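Local coordinates for protein extracellular ligand-binding receptor (Rhodopseudomonas palustris, PDB 3SG0) that binds benzoyl-formic acid and probably serves as a periplasmic solute-binding protein of the leucine-binding family, helping take up related aromatic acids, at residues A[220-224]-A[225-229]; A[201-204]-A[205-208]. All coordinates share one frame; numbering follows the deposited sequence.

Interaction 1 of 2, residues A[220-224]-A[225-229]; sequences IASAG and TPAVL
Ser222 and Ala227 meet where the chain leaves strand 217-221 and turns into helix 228-236. From its backbone, Ser222 reaches first with CB, which lies 3.6 Å from CB of Ala227. One bond further, OG is anti to the backbone N (chi1 -176°), a torsion that carries the hydroxyl across the turn to rest 3.1 Å from CA of Ala227. The oxygen is close to the Ala227 amide as well but is not aligned to bond it; its hydrogen-bonding partner is the hydroxyl of Tyr196, which also bonds the carbonyl oxygen of Pro226. The amide of Ala227 is taken up instead by Gly224, with 3.1 Å between Ala227 N and Gly224 O. This is the strand-to-helix turn of a beta-alpha-beta unit in the periplasmic-binding-protein fold, and here it borders the ligand: Ala223 touches the bound benzoyl-formic acid and packs on Arg198. The carbonyl oxygen of Ala223 lies 3.4 Å from Pro226 CD. Gly224 passes the corner with a positive phi of 69°, leading into the short 3-10 turn 225-227.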
loop_
_atom_site.group_PDB
_atom_site.type_symbol
_atom_site.label_atom_id
_atom_site.label_comp_id
_atom_site.label_asym_id
_atom_site.label_seq_id
_atom_site.Cartn_x
_atom_site.Cartn_y
_atom_site.Cartn_z
ATOM N N ILE A 220 -5.304 -3.331 -15.488
ATOM C CA ILE A 220 -3.931 -2.864 -15.348
ATOM C C ILE A 220 -3.510 -3.015 -13.885
ATOM O O ILE A 220 -4.188 -2.490 -12.994
ATOM C CB ILE A 220 -3.816 -1.377 -15.762
ATOM C CG1 ILE A 220 -4.262 -1.200 -17.218
ATOM C CG2 ILE A 220 -2.387 -0.867 -15.533
ATOM C CD1 ILE A 220 -4.400 0.247 -17.645
ATOM N N ALA A 221 -2.407 -3.726 -13.642
ATOM C CA ALA A 221 -1.872 -3.888 -12.293
ATOM C C ALA A 221 -0.578 -3.089 -12.167
ATOM O O ALA A 221 0.504 -3.552 -12.542
ATOM C CB ALA A 221 -1.635 -5.355 -11.967
ATOM N N SER A 222 -0.701 -1.882 -11.636
ATOM C CA SER A 222 0.387 -0.917 -11.609
ATOM C C SER A 222 0.238 -0.014 -10.385
ATOM O O SER A 222 -0.695 -0.174 -9.593
ATOM C CB SER A 222 0.355 -0.111 -12.910
ATOM O OG SER A 222 1.436 0.796 -12.996
ATOM N N ALA A 223 1.158 0.926 -10.215
ATOM C CA ALA A 223 1.116 1.807 -9.055
ATOM C C ALA A 223 1.886 3.081 -9.338
ATOM O O ALA A 223 2.876 3.070 -10.091
ATOM C CB ALA A 223 1.685 1.126 -7.833
ATOM N N GLY A 224 1.462 4.169 -8.707
ATOM C CA GLY A 224 2.124 5.446 -8.882
ATOM C C GLY A 224 1.931 6.021 -10.269
ATOM O O GLY A 224 1.050 5.605 -11.025
ATOM N N THR A 225 2.771 6.985 -10.614
ATOM C CA THR A 225 2.644 7.614 -11.914
ATOM C C THR A 225 2.894 6.684 -13.113
ATOM O O THR A 225 2.330 6.929 -14.167
ATOM C CB THR A 225 3.438 8.935 -12.004
ATOM O OG1 THR A 225 4.775 8.726 -11.541
ATOM C CG2 THR A 225 2.782 9.991 -11.127
ATOM N N PRO A 226 3.696 5.608 -12.955
ATOM C CA PRO A 226 3.824 4.675 -14.087
ATOM C C PRO A 226 2.507 4.027 -14.522
ATOM O O PRO A 226 2.451 3.467 -15.610
ATOM C CB PRO A 226 4.776 3.603 -13.545
ATOM C CG PRO A 226 5.644 4.350 -12.593
ATOM C CD PRO A 226 4.691 5.313 -11.906
ATOM N N ALA A 227 1.472 4.061 -13.686
ATOM C CA ALA A 227 0.187 3.450 -14.039
ATOM C C ALA A 227 -0.564 4.222 -15.115
ATOM O O ALA A 227 -1.491 3.692 -15.734
ATOM C CB ALA A 227 -0.682 3.303 -12.801
ATOM N N VAL A 228 -0.200 5.479 -15.327
ATOM C CA VAL A 228 -0.878 6.283 -16.347
ATOM C C VAL A 228 -0.572 5.783 -17.758
ATOM O O VAL A 228 -1.460 5.702 -18.608
ATOM C CB VAL A 228 -0.531 7.779 -16.223
ATOM C CG1 VAL A 228 -1.086 8.565 -17.399
ATOM C CG2 VAL A 228 -1.064 8.331 -14.901
ATOM N N LEU A 229 0.688 5.440 -18.002
ATOM C CA LEU A 229 1.156 5.076 -19.337
ATOM C C LEU A 229 0.298 4.023 -20.054
ATOM O O LEU A 229 -0.166 4.258 -21.166
ATOM C CB LEU A 229 2.621 4.640 -19.273
ATOM C CG LEU A 229 3.239 4.080 -20.551
ATOM C CD1 LEU A 229 3.199 5.112 -21.665
ATOM C CD2 LEU A 229 4.662 3.614 -20.294
#

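Interaction 2 of 2, residues A[201-204]-A[205-208]; sequences ASVT and GQVL
Val203, at the N-cap position of helix 204-212, meets both Gln206 and Val207 one turn on. The tight part of the contact lies here. Its carbonyl oxygen receives the amide of Val207, 3.0 Å from Val207 N to Val203 O. Beside this bond the two valines touch through one methyl each, CG2 of Val203 to CG2 of Val207 at 3.9 Å, their branches meeting at a slant. Gln206 comes over the Val203 backbone from another direction, its side chain at about a right angle to that of the valine. A bend at chi2 (95°) folds the amide back toward the start of the helix, leaving OE1 of Gln206 3.2 Å from Val203 C. NE2 of Gln206 is held twice: it donates to the carbonyl oxygen of Val195 and to a water 2.9 Å away, which in turn donates to Ser202 O. Two acceptors thus fix the rotation of the amide and identify its nitrogen end. The Thr204 and Leu208 side is the one more open to solvent. Leu208 N bonds Thr204 O at 2.9 Å, while the side chains run alongside each other in the same direction, joined by CG2 of Thr204 and CD1 of Leu208 at 3.8 Å. Just before the helix, Ser202 OG accepts the Thr204 amide at 3.1 Å from Thr204 N, closing an ST turn at an exposed serine. Inward, Val203 and Gln206 rest on Tyr196 of strand 189-196 and Ile165 of strand 161-167, and Val207 packs on Ala233 and Leu234 of helix 228-236; on the more exposed side, Arg237 lies against Thr204 and Leu208.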
loop_
_atom_site.group_PDB
_atom_site.type_symbol
_atom_site.label_atom_id
_atom_site.label_comp_id
_atom_site.label_asym_id
_atom_site.label_seq_id
_atom_site.Cartn_x
_atom_site.Cartn_y
_atom_site.Cartn_z
ATOM N N ALA A 201 9.661 3.379 -20.776
ATOM C CA ALA A 201 9.185 4.535 -21.536
ATOM C C ALA A 201 7.964 4.243 -22.418
ATOM O O ALA A 201 7.200 5.151 -22.757
ATOM C CB ALA A 201 10.319 5.105 -22.381
ATOM N N SER A 202 7.790 2.983 -22.797
ATOM C CA SER A 202 6.751 2.590 -23.742
ATOM C C SER A 202 6.183 1.236 -23.362
ATOM O O SER A 202 6.917 0.377 -22.873
ATOM C CB SER A 202 7.320 2.519 -25.168
ATOM O OG SER A 202 6.364 1.955 -26.059
ATOM N N VAL A 203 4.890 1.051 -23.607
ATOM C CA VAL A 203 4.262 -0.264 -23.512
ATOM C C VAL A 203 3.473 -0.542 -24.788
ATOM O O VAL A 203 2.457 -1.231 -24.776
ATOM C CB VAL A 203 3.331 -0.376 -22.289
ATOM C CG1 VAL A 203 4.130 -0.308 -21.000
ATOM C CG2 VAL A 203 2.262 0.708 -22.325
ATOM N N THR A 204 3.956 -0.014 -25.903
ATOM C CA THR A 204 3.204 -0.085 -27.149
ATOM C C THR A 204 2.986 -1.508 -27.659
ATOM O O THR A 204 1.881 -1.861 -28.058
ATOM C CB THR A 204 3.834 0.808 -28.221
ATOM O OG1 THR A 204 3.749 2.166 -27.770
ATOM C CG2 THR A 204 3.109 0.660 -29.558
ATOM N N GLY A 205 4.030 -2.328 -27.624
ATOM C CA GLY A 205 3.899 -3.708 -28.059
ATOM C C GLY A 205 2.855 -4.458 -27.251
ATOM O O GLY A 205 2.014 -5.176 -27.796
ATOM N N GLN A 206 2.902 -4.281 -25.935
ATOM C CA GLN A 206 1.958 -4.948 -25.044
ATOM C C GLN A 206 0.533 -4.510 -25.325
ATOM O O GLN A 206 -0.386 -5.322 -25.369
ATOM C CB GLN A 206 2.301 -4.629 -23.586
ATOM C CG GLN A 206 3.659 -5.136 -23.123
ATOM C CD GLN A 206 4.766 -4.098 -23.215
ATOM O OE1 GLN A 206 4.870 -3.355 -24.193
ATOM N NE2 GLN A 206 5.601 -4.047 -22.186
ATOM N N VAL A 207 0.347 -3.209 -25.489
ATOM C CA VAL A 207 -0.976 -2.659 -25.717
ATOM C C VAL A 207 -1.536 -3.086 -27.076
ATOM O O VAL A 207 -2.716 -3.408 -27.192
ATOM C CB VAL A 207 -0.961 -1.126 -25.543
ATOM C CG1 VAL A 207 -2.172 -0.480 -26.198
ATOM C CG2 VAL A 207 -0.873 -0.777 -24.059
ATOM N N LEU A 208 -0.694 -3.107 -28.102
ATOM C CA LEU A 208 -1.150 -3.613 -29.395
ATOM C C LEU A 208 -1.620 -5.066 -29.288
ATOM O O LEU A 208 -2.646 -5.438 -29.863
ATOM C CB LEU A 208 -0.064 -3.462 -30.462
ATOM C CG LEU A 208 0.196 -2.024 -30.912
ATOM C CD1 LEU A 208 1.417 -1.951 -31.823
ATOM C CD2 LEU A 208 -1.028 -1.440 -31.601
HETATM O O HOH W 1 7.665 -2.025 -21.921
#

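Both interactions are helix starts in the domain built on the parallel sheet 189-196, 161-167, 217-221 and 242-244, with centres about 13 Å apart. Interaction 2 comes first along the chain: helix 204-212 follows strand 189-196 and leads to strand 217-221, whose end opens interaction 1 and helix 228-236. The two touch through Leu229, whose CG lies 3.9 Å from CG2 of Val203, bringing the starts of consecutive helices together. Tyr196 also connects them, bonding Ser222 and packing on Val203 and Gln206. Interaction 1 reaches the ligand pocket through Ala223, whereas interaction 2 lies farther out, with Val203 about 10 Å from Arg198 between side chains.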